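Long-range contacts in sulfoquinovosidase (Escherichia coli, PDB 5OHT), which hydrolyses sulfoquinovosyl diacylglycerides and simple sulfoquinovosides to release sulfoquinovose, the sugar headgroup that feeds bacterial sulfoglycolysis: residues A[105-110]-A[220-225]; A[331-336]-A[401-406]; A[453-458]-A[467-472]. All coordinates share one frame; numbering follows the deposited sequence.

Interaction 1. Residues A[105-110]-A[220-225]; sequences LELQND and DKATLR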
loop_
_atom_site.group_PDB
_atom_site.type_symbol
_atom_site.label_atom_id
_atom_site.label_comp_id
_atom_site.label_asym_id
_atom_site.label_seq_id
_atom_site.Cartn_x
_atom_site.Cartn_y
_atom_site.Cartn_z
ATOM N N LEU A 105 24.534 -7.369 6.044
ATOM C CA LEU A 105 24.636 -8.794 6.396
ATOM C C LEU A 105 24.304 -9.656 5.170
ATOM O O LEU A 105 23.211 -9.527 4.581
ATOM C CB LEU A 105 23.697 -9.146 7.523
ATOM C CG LEU A 105 23.764 -8.372 8.850
ATOM C CD1 LEU A 105 22.868 -8.950 9.896
ATOM C CD2 LEU A 105 25.199 -8.420 9.355
ATOM N N GLU A 106 25.245 -10.500 4.755
ATOM C CA GLU A 106 25.083 -11.384 3.601
ATOM C C GLU A 106 25.233 -12.785 4.087
ATOM O O GLU A 106 26.312 -13.190 4.527
ATOM C CB GLU A 106 26.116 -11.061 2.510
ATOM C CG GLU A 106 25.881 -9.708 1.826
ATOM C CD GLU A 106 27.086 -9.198 1.043
ATOM O OE1 GLU A 106 26.973 -9.051 -0.189
ATOM O OE2 GLU A 106 28.145 -8.955 1.663
ATOM N N LEU A 107 24.145 -13.553 4.013
ATOM C CA LEU A 107 24.122 -14.916 4.475
ATOM C C LEU A 107 23.936 -15.859 3.298
ATOM O O LEU A 107 23.095 -15.598 2.425
ATOM C CB LEU A 107 22.983 -15.004 5.483
ATOM C CG LEU A 107 22.675 -16.247 6.258
ATOM C CD1 LEU A 107 23.859 -16.636 7.154
ATOM C CD2 LEU A 107 21.404 -15.898 7.065
ATOM N N GLN A 108 24.749 -16.916 3.223
ATOM C CA GLN A 108 24.688 -17.921 2.138
ATOM C C GLN A 108 24.818 -19.295 2.764
ATOM O O GLN A 108 25.803 -19.559 3.502
ATOM C CB GLN A 108 25.773 -17.641 1.071
ATOM C CG GLN A 108 25.908 -18.663 -0.059
ATOM C CD GLN A 108 24.633 -18.782 -0.932
ATOM O OE1 GLN A 108 24.249 -17.871 -1.628
ATOM N NE2 GLN A 108 23.966 -19.909 -0.835
ATOM N N ASN A 109 23.814 -20.160 2.566
ATOM C CA ASN A 109 23.902 -21.541 3.035
ATOM C C ASN A 109 24.878 -22.359 2.159
ATOM O O ASN A 109 25.073 -22.028 0.972
ATOM C CB ASN A 109 22.525 -22.267 3.068
ATOM C CG ASN A 109 21.542 -21.665 4.076
ATOM O OD1 ASN A 109 21.955 -20.866 4.893
ATOM N ND2 ASN A 109 20.225 -22.076 4.010
ATOM N N ASP A 110 25.409 -23.430 2.760
ATOM C CA ASP A 110 26.282 -24.407 2.073
ATOM C C ASP A 110 25.835 -24.868 0.724
ATOM O O ASP A 110 26.629 -24.808 -0.206
ATOM C CB ASP A 110 26.537 -25.674 2.937
ATOM C CG ASP A 110 25.259 -26.284 3.564
ATOM O OD1 ASP A 110 24.094 -25.845 3.275
ATOM O OD2 ASP A 110 25.460 -27.215 4.390
ATOM N N ASP A 220 17.779 -20.103 0.278
ATOM C CA ASP A 220 19.138 -20.550 0.714
ATOM C C ASP A 220 20.113 -19.401 1.007
ATOM O O ASP A 220 21.239 -19.659 1.400
ATOM C CB ASP A 220 19.750 -21.460 -0.398
ATOM C CG ASP A 220 19.991 -20.691 -1.713
ATOM O OD1 ASP A 220 19.001 -20.350 -2.418
ATOM O OD2 ASP A 220 21.136 -20.332 -1.993
ATOM N N LYS A 221 19.695 -18.136 0.803
ATOM C CA LYS A 221 20.474 -16.986 1.082
ATOM C C LYS A 221 19.578 -15.833 1.514
ATOM O O LYS A 221 18.353 -15.815 1.231
ATOM C CB LYS A 221 21.246 -16.564 -0.153
ATOM C CG LYS A 221 20.397 -16.353 -1.401
ATOM C CD LYS A 221 21.266 -15.858 -2.562
ATOM C CE LYS A 221 20.441 -15.517 -3.785
ATOM N NZ LYS A 221 20.005 -16.786 -4.421
ATOM N N ALA A 222 20.218 -14.854 2.124
ATOM C CA ALA A 222 19.555 -13.630 2.588
ATOM C C ALA A 222 20.483 -12.445 2.583
ATOM O O ALA A 222 21.648 -12.572 2.882
ATOM C CB ALA A 222 19.013 -13.851 3.983
ATOM N N THR A 223 19.970 -11.274 2.214
ATOM C CA THR A 223 20.679 -10.023 2.341
ATOM C C THR A 223 19.852 -8.984 3.085
ATOM O O THR A 223 18.712 -8.685 2.656
ATOM C CB THR A 223 21.033 -9.492 0.960
ATOM O OG1 THR A 223 21.726 -10.520 0.265
ATOM C CG2 THR A 223 21.944 -8.285 1.051
ATOM N N LEU A 224 20.439 -8.411 4.151
ATOM C CA LEU A 224 19.799 -7.412 5.008
ATOM C C LEU A 224 20.681 -6.169 5.136
ATOM O O LEU A 224 21.900 -6.329 5.308
ATOM C CB LEU A 224 19.625 -7.980 6.438
ATOM C CG LEU A 224 18.915 -9.344 6.585
ATOM C CD1 LEU A 224 19.886 -10.534 6.477
ATOM C CD2 LEU A 224 18.159 -9.359 7.914
ATOM N N ARG A 225 20.070 -4.988 5.128
ATOM C CA ARG A 225 20.704 -3.719 5.372
ATOM C C ARG A 225 19.992 -2.995 6.509
ATOM O O ARG A 225 18.740 -3.038 6.634
ATOM C CB ARG A 225 20.617 -2.822 4.136
ATOM C CG ARG A 225 21.453 -3.273 2.988
ATOM C CD ARG A 225 20.963 -2.563 1.718
ATOM N NE ARG A 225 21.997 -2.652 0.740
ATOM C CZ ARG A 225 22.198 -3.665 -0.085
ATOM N NH1 ARG A 225 21.379 -4.707 -0.144
ATOM N NH2 ARG A 225 23.219 -3.598 -0.930
#

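Interaction 2. Residues A[331-336]-A[401-406]; sequences LAYINP and GWMADF. With 9VH ([(3~{S},4~{R},5~{R})-4,5-bis(oxidanyl)piperidin-3-yl]methanesulfonic acid), chain D.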
loop_
_atom_site.group_PDB
_atom_site.type_symbol
_atom_site.label_atom_id
_atom_site.label_comp_id
_atom_site.label_asym_id
_atom_site.label_seq_id
_atom_site.Cartn_x
_atom_site.Cartn_y
_atom_site.Cartn_z
ATOM N N LEU A 331 -9.981 10.207 -16.434
ATOM C CA LEU A 331 -9.159 9.083 -15.934
ATOM C C LEU A 331 -9.803 7.731 -16.265
ATOM O O LEU A 331 -11.008 7.581 -16.186
ATOM C CB LEU A 331 -8.950 9.177 -14.390
ATOM C CG LEU A 331 -8.163 10.416 -13.898
ATOM C CD1 LEU A 331 -9.099 11.620 -13.762
ATOM C CD2 LEU A 331 -7.438 10.123 -12.532
ATOM N N ALA A 332 -8.961 6.768 -16.617
ATOM C CA ALA A 332 -9.392 5.470 -17.110
ATOM C C ALA A 332 -8.941 4.303 -16.150
ATOM O O ALA A 332 -8.875 4.502 -14.914
ATOM C CB ALA A 332 -8.850 5.307 -18.527
ATOM N N TYR A 333 -8.684 3.120 -16.712
ATOM C CA TYR A 333 -8.444 1.878 -15.943
ATOM C C TYR A 333 -7.576 0.937 -16.782
ATOM O O TYR A 333 -7.910 0.678 -17.964
ATOM C CB TYR A 333 -9.782 1.191 -15.558
ATOM C CG TYR A 333 -9.629 -0.138 -14.828
ATOM C CD1 TYR A 333 -9.325 -1.323 -15.520
ATOM C CD2 TYR A 333 -9.625 -0.207 -13.408
ATOM C CE1 TYR A 333 -9.086 -2.512 -14.849
ATOM C CE2 TYR A 333 -9.371 -1.403 -12.751
ATOM C CZ TYR A 333 -9.073 -2.553 -13.481
ATOM O OH TYR A 333 -8.841 -3.729 -12.837
ATOM N N ILE A 334 -6.515 0.373 -16.188
ATOM C CA ILE A 334 -5.758 -0.741 -16.766
ATOM C C ILE A 334 -5.230 -1.719 -15.650
ATOM O O ILE A 334 -5.120 -1.316 -14.443
ATOM C CB ILE A 334 -4.636 -0.235 -17.649
ATOM C CG1 ILE A 334 -3.954 -1.375 -18.457
ATOM C CG2 ILE A 334 -3.578 0.541 -16.850
ATOM C CD1 ILE A 334 -3.121 -0.835 -19.597
ATOM N N ASN A 335 -5.005 -2.979 -16.012
ATOM C CA ASN A 335 -4.292 -3.970 -15.197
ATOM C C ASN A 335 -3.352 -4.764 -16.093
ATOM O O ASN A 335 -3.415 -4.615 -17.341
ATOM C CB ASN A 335 -5.246 -4.775 -14.271
ATOM C CG ASN A 335 -6.016 -5.871 -14.992
ATOM O OD1 ASN A 335 -5.444 -6.630 -15.767
ATOM N ND2 ASN A 335 -7.334 -5.955 -14.713
ATOM N N PRO A 336 -2.414 -5.560 -15.502
ATOM C CA PRO A 336 -1.402 -6.264 -16.326
ATOM C C PRO A 336 -1.815 -7.639 -16.869
ATOM O O PRO A 336 -0.931 -8.488 -17.229
ATOM C CB PRO A 336 -0.215 -6.350 -15.363
ATOM C CG PRO A 336 -0.833 -6.537 -14.059
ATOM C CD PRO A 336 -2.171 -5.803 -14.073
ATOM N N GLY A 401 -4.897 10.446 -16.264
ATOM C CA GLY A 401 -4.544 9.445 -15.269
ATOM C C GLY A 401 -5.431 8.203 -15.380
ATOM O O GLY A 401 -6.262 8.085 -16.295
ATOM N N TRP A 402 -5.217 7.261 -14.481
ATOM C CA TRP A 402 -5.922 6.006 -14.481
ATOM C C TRP A 402 -5.638 5.200 -13.177
ATOM O O TRP A 402 -4.591 5.396 -12.519
ATOM C CB TRP A 402 -5.566 5.157 -15.728
ATOM C CG TRP A 402 -4.114 4.920 -15.945
ATOM C CD1 TRP A 402 -3.330 3.939 -15.335
ATOM C CD2 TRP A 402 -3.230 5.657 -16.798
ATOM N NE1 TRP A 402 -2.025 4.052 -15.764
ATOM C CE2 TRP A 402 -1.923 5.125 -16.615
ATOM C CE3 TRP A 402 -3.400 6.759 -17.664
ATOM C CZ2 TRP A 402 -0.811 5.620 -17.296
ATOM C CZ3 TRP A 402 -2.296 7.263 -18.330
ATOM C CH2 TRP A 402 -1.006 6.692 -18.153
ATOM N N MET A 403 -6.590 4.330 -12.822
ATOM C CA MET A 403 -6.346 3.226 -11.890
ATOM C C MET A 403 -5.460 2.191 -12.552
ATOM O O MET A 403 -5.804 1.713 -13.649
ATOM C CB MET A 403 -7.696 2.598 -11.500
ATOM C CG MET A 403 -7.596 1.468 -10.441
ATOM S SD MET A 403 -9.169 0.759 -9.892
ATOM C CE MET A 403 -9.640 1.883 -8.595
ATOM N N ALA A 404 -4.279 1.913 -11.943
ATOM C CA ALA A 404 -3.416 0.851 -12.371
ATOM C C ALA A 404 -3.490 -0.298 -11.335
ATOM O O ALA A 404 -2.830 -0.298 -10.279
ATOM C CB ALA A 404 -2.002 1.382 -12.545
ATOM N N ASP A 405 -4.380 -1.245 -11.628
ATOM C CA ASP A 405 -4.901 -2.206 -10.660
ATOM C C ASP A 405 -4.166 -3.534 -10.621
ATOM O O ASP A 405 -3.360 -3.827 -11.494
ATOM C CB ASP A 405 -6.376 -2.400 -11.028
ATOM C CG ASP A 405 -7.240 -2.997 -9.946
ATOM O OD1 ASP A 405 -6.852 -3.114 -8.787
ATOM O OD2 ASP A 405 -8.365 -3.360 -10.287
ATOM N N PHE A 406 -4.479 -4.359 -9.625
ATOM C CA PHE A 406 -3.971 -5.742 -9.485
ATOM C C PHE A 406 -2.425 -5.804 -9.402
ATOM O O PHE A 406 -1.794 -4.834 -9.006
ATOM C CB PHE A 406 -4.547 -6.686 -10.596
ATOM C CG PHE A 406 -6.019 -6.962 -10.429
ATOM C CD1 PHE A 406 -6.457 -8.042 -9.629
ATOM C CD2 PHE A 406 -6.969 -6.215 -11.107
ATOM C CE1 PHE A 406 -7.803 -8.318 -9.500
ATOM C CE2 PHE A 406 -8.347 -6.504 -10.993
ATOM C CZ PHE A 406 -8.761 -7.526 -10.176
HETATM O O1 9VH D . -14.234 -5.548 -11.526
HETATM S S1 9VH D . -12.979 -5.226 -12.121
HETATM O O2 9VH D . -12.847 -5.105 -13.526
HETATM O O3 9VH D . -11.959 -6.254 -11.735
HETATM C C1 9VH D . -12.375 -3.683 -11.464
HETATM C C2 9VH D . -12.406 -3.515 -9.933
HETATM C C3 9VH D . -11.478 -4.481 -9.213
HETATM N N1 9VH D . -10.259 -3.948 -8.573
HETATM C C4 9VH D . -10.534 -2.840 -7.644
HETATM C C5 9VH D . -11.810 -2.049 -7.953
HETATM O O4 9VH D . -11.674 -0.704 -7.540
HETATM C C6 9VH D . -12.171 -2.077 -9.438
HETATM O O5 9VH D . -13.371 -1.321 -9.611
#

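Interaction 3. Residues A[453-458]-A[467-472]; sequences FMRAGS and MMWAGD. With CA (calcium ion), chain C; 9VH ([(3~{S},4~{R},5~{R})-4,5-bis(oxidanyl)piperidin-3-yl]methanesulfonic acid), chain D.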
loop_
_atom_site.group_PDB
_atom_site.type_symbol
_atom_site.label_atom_id
_atom_site.label_comp_id
_atom_site.label_asym_id
_atom_site.label_seq_id
_atom_site.Cartn_x
_atom_site.Cartn_y
_atom_site.Cartn_z
ATOM N N PHE A 453 -2.755 5.582 -10.072
ATOM C CA PHE A 453 -2.856 5.130 -8.698
ATOM C C PHE A 453 -2.996 3.621 -8.618
ATOM O O PHE A 453 -3.689 3.006 -9.441
ATOM C CB PHE A 453 -3.971 5.908 -7.918
ATOM C CG PHE A 453 -5.335 5.940 -8.616
ATOM C CD1 PHE A 453 -5.590 6.853 -9.606
ATOM C CD2 PHE A 453 -6.337 5.073 -8.242
ATOM C CE1 PHE A 453 -6.827 6.927 -10.241
ATOM C CE2 PHE A 453 -7.575 5.136 -8.888
ATOM C CZ PHE A 453 -7.798 6.049 -9.893
ATOM N N MET A 454 -2.292 3.045 -7.652
ATOM C CA MET A 454 -2.099 1.567 -7.459
ATOM C C MET A 454 -2.566 1.076 -6.116
ATOM O O MET A 454 -2.582 1.837 -5.146
ATOM C CB MET A 454 -0.612 1.180 -7.632
ATOM C CG MET A 454 -0.016 1.700 -8.888
ATOM S SD MET A 454 1.585 1.001 -9.348
ATOM C CE MET A 454 1.112 -0.696 -9.701
ATOM N N ARG A 455 -2.981 -0.195 -6.043
ATOM C CA ARG A 455 -3.328 -0.832 -4.744
ATOM C C ARG A 455 -2.249 -1.811 -4.281
ATOM O O ARG A 455 -2.067 -1.970 -3.064
ATOM C CB ARG A 455 -4.723 -1.490 -4.780
ATOM C CG ARG A 455 -4.798 -2.823 -5.515
ATOM C CD ARG A 455 -6.159 -3.531 -5.508
ATOM N NE ARG A 455 -6.035 -4.921 -5.983
ATOM C CZ ARG A 455 -7.080 -5.780 -6.101
ATOM N NH1 ARG A 455 -8.322 -5.367 -5.801
ATOM N NH2 ARG A 455 -6.885 -7.050 -6.488
ATOM N N ALA A 456 -1.573 -2.481 -5.232
ATOM C CA ALA A 456 -0.530 -3.466 -4.920
ATOM C C ALA A 456 0.825 -2.753 -4.926
ATOM O O ALA A 456 1.014 -1.675 -5.559
ATOM C CB ALA A 456 -0.477 -4.624 -5.940
ATOM N N GLY A 457 1.767 -3.331 -4.200
ATOM C CA GLY A 457 3.133 -2.848 -4.215
ATOM C C GLY A 457 4.154 -3.850 -3.738
ATOM O O GLY A 457 3.811 -4.916 -3.238
ATOM N N SER A 458 5.422 -3.474 -3.964
ATOM C CA SER A 458 6.620 -4.220 -3.494
ATOM C C SER A 458 7.828 -3.304 -3.522
ATOM O O SER A 458 7.724 -2.114 -3.910
ATOM C CB SER A 458 6.879 -5.504 -4.331
ATOM O OG SER A 458 7.256 -5.191 -5.683
ATOM N N MET A 467 0.933 7.310 -6.831
ATOM C CA MET A 467 -0.046 7.417 -5.767
ATOM C C MET A 467 -0.566 6.018 -5.366
ATOM O O MET A 467 -0.800 5.157 -6.246
ATOM C CB MET A 467 -1.208 8.310 -6.255
ATOM C CG MET A 467 -2.463 8.271 -5.391
ATOM S SD MET A 467 -2.424 9.045 -3.747
ATOM C CE MET A 467 -2.370 10.794 -4.243
ATOM N N MET A 468 -0.763 5.783 -4.047
ATOM C CA MET A 468 -1.391 4.530 -3.547
ATOM C C MET A 468 -2.857 4.834 -3.204
ATOM O O MET A 468 -3.196 5.944 -2.758
ATOM C CB MET A 468 -0.663 3.998 -2.295
ATOM C CG MET A 468 0.799 3.624 -2.447
ATOM S SD MET A 468 1.248 2.504 -3.812
ATOM C CE MET A 468 0.168 1.108 -3.539
ATOM N N TRP A 469 -3.738 3.852 -3.427
ATOM C CA TRP A 469 -5.041 3.866 -2.789
ATOM C C TRP A 469 -5.177 2.549 -1.994
ATOM O O TRP A 469 -4.461 1.574 -2.256
ATOM C CB TRP A 469 -6.204 4.167 -3.785
ATOM C CG TRP A 469 -7.042 2.972 -4.287
ATOM C CD1 TRP A 469 -8.238 2.575 -3.799
ATOM C CD2 TRP A 469 -6.757 2.064 -5.391
ATOM N NE1 TRP A 469 -8.720 1.509 -4.471
ATOM C CE2 TRP A 469 -7.831 1.113 -5.420
ATOM C CE3 TRP A 469 -5.733 1.929 -6.305
ATOM C CZ2 TRP A 469 -7.910 0.078 -6.375
ATOM C CZ3 TRP A 469 -5.803 0.889 -7.257
ATOM C CH2 TRP A 469 -6.898 -0.029 -7.264
ATOM N N ALA A 470 -6.069 2.562 -1.000
ATOM C CA ALA A 470 -6.219 1.505 -0.007
ATOM C C ALA A 470 -6.941 0.210 -0.528
ATOM O O ALA A 470 -7.251 -0.678 0.218
ATOM C CB ALA A 470 -6.918 2.043 1.236
ATOM N N GLY A 471 -7.141 0.086 -1.825
ATOM C CA GLY A 471 -7.835 -1.040 -2.406
ATOM C C GLY A 471 -9.292 -1.189 -1.982
ATOM O O GLY A 471 -9.910 -0.214 -1.708
ATOM N N ASP A 472 -9.767 -2.452 -1.857
ATOM C CA ASP A 472 -11.186 -2.757 -1.598
ATOM C C ASP A 472 -11.526 -2.925 -0.081
ATOM O O ASP A 472 -11.179 -3.943 0.551
ATOM C CB ASP A 472 -11.640 -4.084 -2.293
ATOM C CG ASP A 472 -11.354 -4.110 -3.812
ATOM O OD1 ASP A 472 -10.771 -3.150 -4.399
ATOM O OD2 ASP A 472 -11.720 -5.131 -4.415
HETATM CA CA CA C . -11.255 -6.047 1.706
HETATM O O1 9VH D . -14.234 -5.548 -11.526
HETATM S S1 9VH D . -12.979 -5.226 -12.121
HETATM O O2 9VH D . -12.847 -5.105 -13.526
HETATM O O3 9VH D . -11.959 -6.254 -11.735
HETATM C C1 9VH D . -12.375 -3.683 -11.464
HETATM C C2 9VH D . -12.406 -3.515 -9.933
HETATM C C3 9VH D . -11.478 -4.481 -9.213
HETATM N N1 9VH D . -10.259 -3.948 -8.573
HETATM C C4 9VH D . -10.534 -2.840 -7.644
HETATM C C5 9VH D . -11.810 -2.049 -7.953
HETATM O O4 9VH D . -11.674 -0.704 -7.540
HETATM C C6 9VH D . -12.171 -2.077 -9.438
HETATM O O5 9VH D . -13.371 -1.321 -9.611
HETATM O O HOH W 1 -10.470 -7.000 -6.389
HETATM O O HOH W 2 -10.821 -7.098 -0.377
HETATM O O HOH W 3 -13.611 -6.087 0.905
#

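Interaction 1. Residues A[105-110]-A[220-225]
Leu105 and Leu224 exchange a pair of backbone hydrogen bonds, N to O in both directions, and Leu107 with Ala222 does the same; Leu107 N lies 2.9 Å from Ala222 O. These are the hydrogen-bonded pairs of an antiparallel ladder between strands 103-109 and 221-228, in the galactose mutarotase-like β-domain of the family 31 glycosidases. Where the ladder ends, Asn109 N gives a further bond to Asp220 O. Alongside it, Gln108 NE2 donates to Asp220 OD2 at 3.1 Å, on the anti lone pair of the carboxylate oxygen, and to the backbone O of the next residue, Asn109, at 3.0 Å. Both acceptors lie close to the amide plane, so the two N-H bonds fix the rotation of the amide. Gln108 sends CG anti to the backbone N (chi1 175°) and bends at chi2, which brings the amide alongside Asp220 and Lys221. Cutting this glutamine back to alanine would probably leave Asp220 OD2 without this donor and uncover the Lys221 methylenes. On the opposite face, leucines and alanine suit a buried layer: Leu107 leans on Leu39 and Ile117, while Leu224 reaches Leu119 and Leu215. Glu106 and Lys221, by contrast, belong to the more open face, where charge is tolerated. There the amide oxygen Gln108 OE1 rests 3.6 Å from Lys221 CB and 3.7 Å from Lys221 CD.

Interaction 2. Residues A[331-336]-A[401-406]
The catalytic nucleophile Asp405 sits just past the C-terminal end of strand 401-404, at the mouth of the family 31 TIM barrel, and neighbouring strand 329-334 supplies Tyr333 to meet it. Tyr333 OH donates to Asp405 OD2 at 2.6 Å, reaching the carboxylate on its anti side and slightly out of its plane. The same oxygen accepts a hydrogen bond from N1 of the bound piperidine sulfonate at 2.6 Å, so two donors grip one oxygen; Tyr333 helps to orient the nucleophile, and Asn335 behind it acts as the second shell. The ring and carboxylate planes are 82° apart, with OD2 at the ring edge. Asn335 ND2 in turn donates to Tyr333 OH at 3.3 Å, with the hydroxyl in the amide plane, while Asn335 OD1 is taken by Tyr337 N; an asparagine can serve both needs. Below the site the parallel ladder runs through Ala332 N to Gly401 O and Ile334 N to Met403 O, and Asp405 N closes it on Ile334 O. Gly401 suits its place because a side chain there would run tightly into Leu331 CD2. Met403 holds CG anti to the backbone N (chi1 -176°), which brings its sulfur to the edge of the Tyr333 ring as a Met-aromatic contact, SD 3.6 Å from Tyr333 CE2. Bent at chi3, the chain ends with Met403 CE 3.5 Å from O4 of the ligand.

Interaction 3. Residues A[453-458]-A[467-472]
Strands 451-454 and 468-469 meet through a single backbone bridge, Met454 N donating to Met467 O and Trp469 N to Met454 O, both at 2.9 Å, beyond which the segments part, 467-472 leading to the active site of the TIM barrel. Trp469 is the broad surface on which the 453-455 segment packs. Arg455 CB lies over one face of its six-membered ring, 3.6 Å from the centroid, a CH-pi contact, and the extended aliphatic chain continues alongside the indole. Phe453 turns an edge toward the indole in an offset edge-to-face pair, its CD2 3.7 Å from Trp469 CE3, with the planes at 83°. Met468, folded at chi2 and chi3, swings its methyl back so that CE comes 3.3 Å from Met454 O, a compact shape that an unbranched, flexible side chain can adopt. Gly471 has a positive phi (63°), which favours glycine, and the turn there leads to Asp472. That residue, the inferred proton donor, faces Arg455 across a long salt bridge, NH1 to OD1 at 3.6 Å, with the carboxylate oxygen at the guanidinium edge. A water 2.8 Å from Arg455 NH1 also lies within hydrogen-bonding distance of Asp472 OD2. The arginine's NE pairs with Glu408, and Phe406 makes a cation-pi contact with it. Asp472 binds calcium through its backbone O at 2.4 Å, which leaves its carboxylate for the pocket, where OD1 lies beside C4 of the bound piperidine ligand. One arginine thus joins the proposed acid to Glu408, probably an active-site residue, while the metal is likely to steady the main chain that carries that acid.

In the fold
Interactions 2 and 3 belong to one active site. Strands 401-404 and 451-454 are neighbours in the barrel sheet, joined by backbone bonds from Phe453 to Trp402 and Ala404, and both contacts reach the bound ligand, one with the nucleophile and the other with the proposed proton donor. Their centres are about 11 Å apart and both are buried, and their key carboxylates meet protein donors, ligand or water. Interaction 1 stands apart, its centre about 37 Å from that of interaction 2. It is a partly buried antiparallel pair in the β-domain, apolar on one face and polar on the other, and lies away from the annotated catalytic and binding residues.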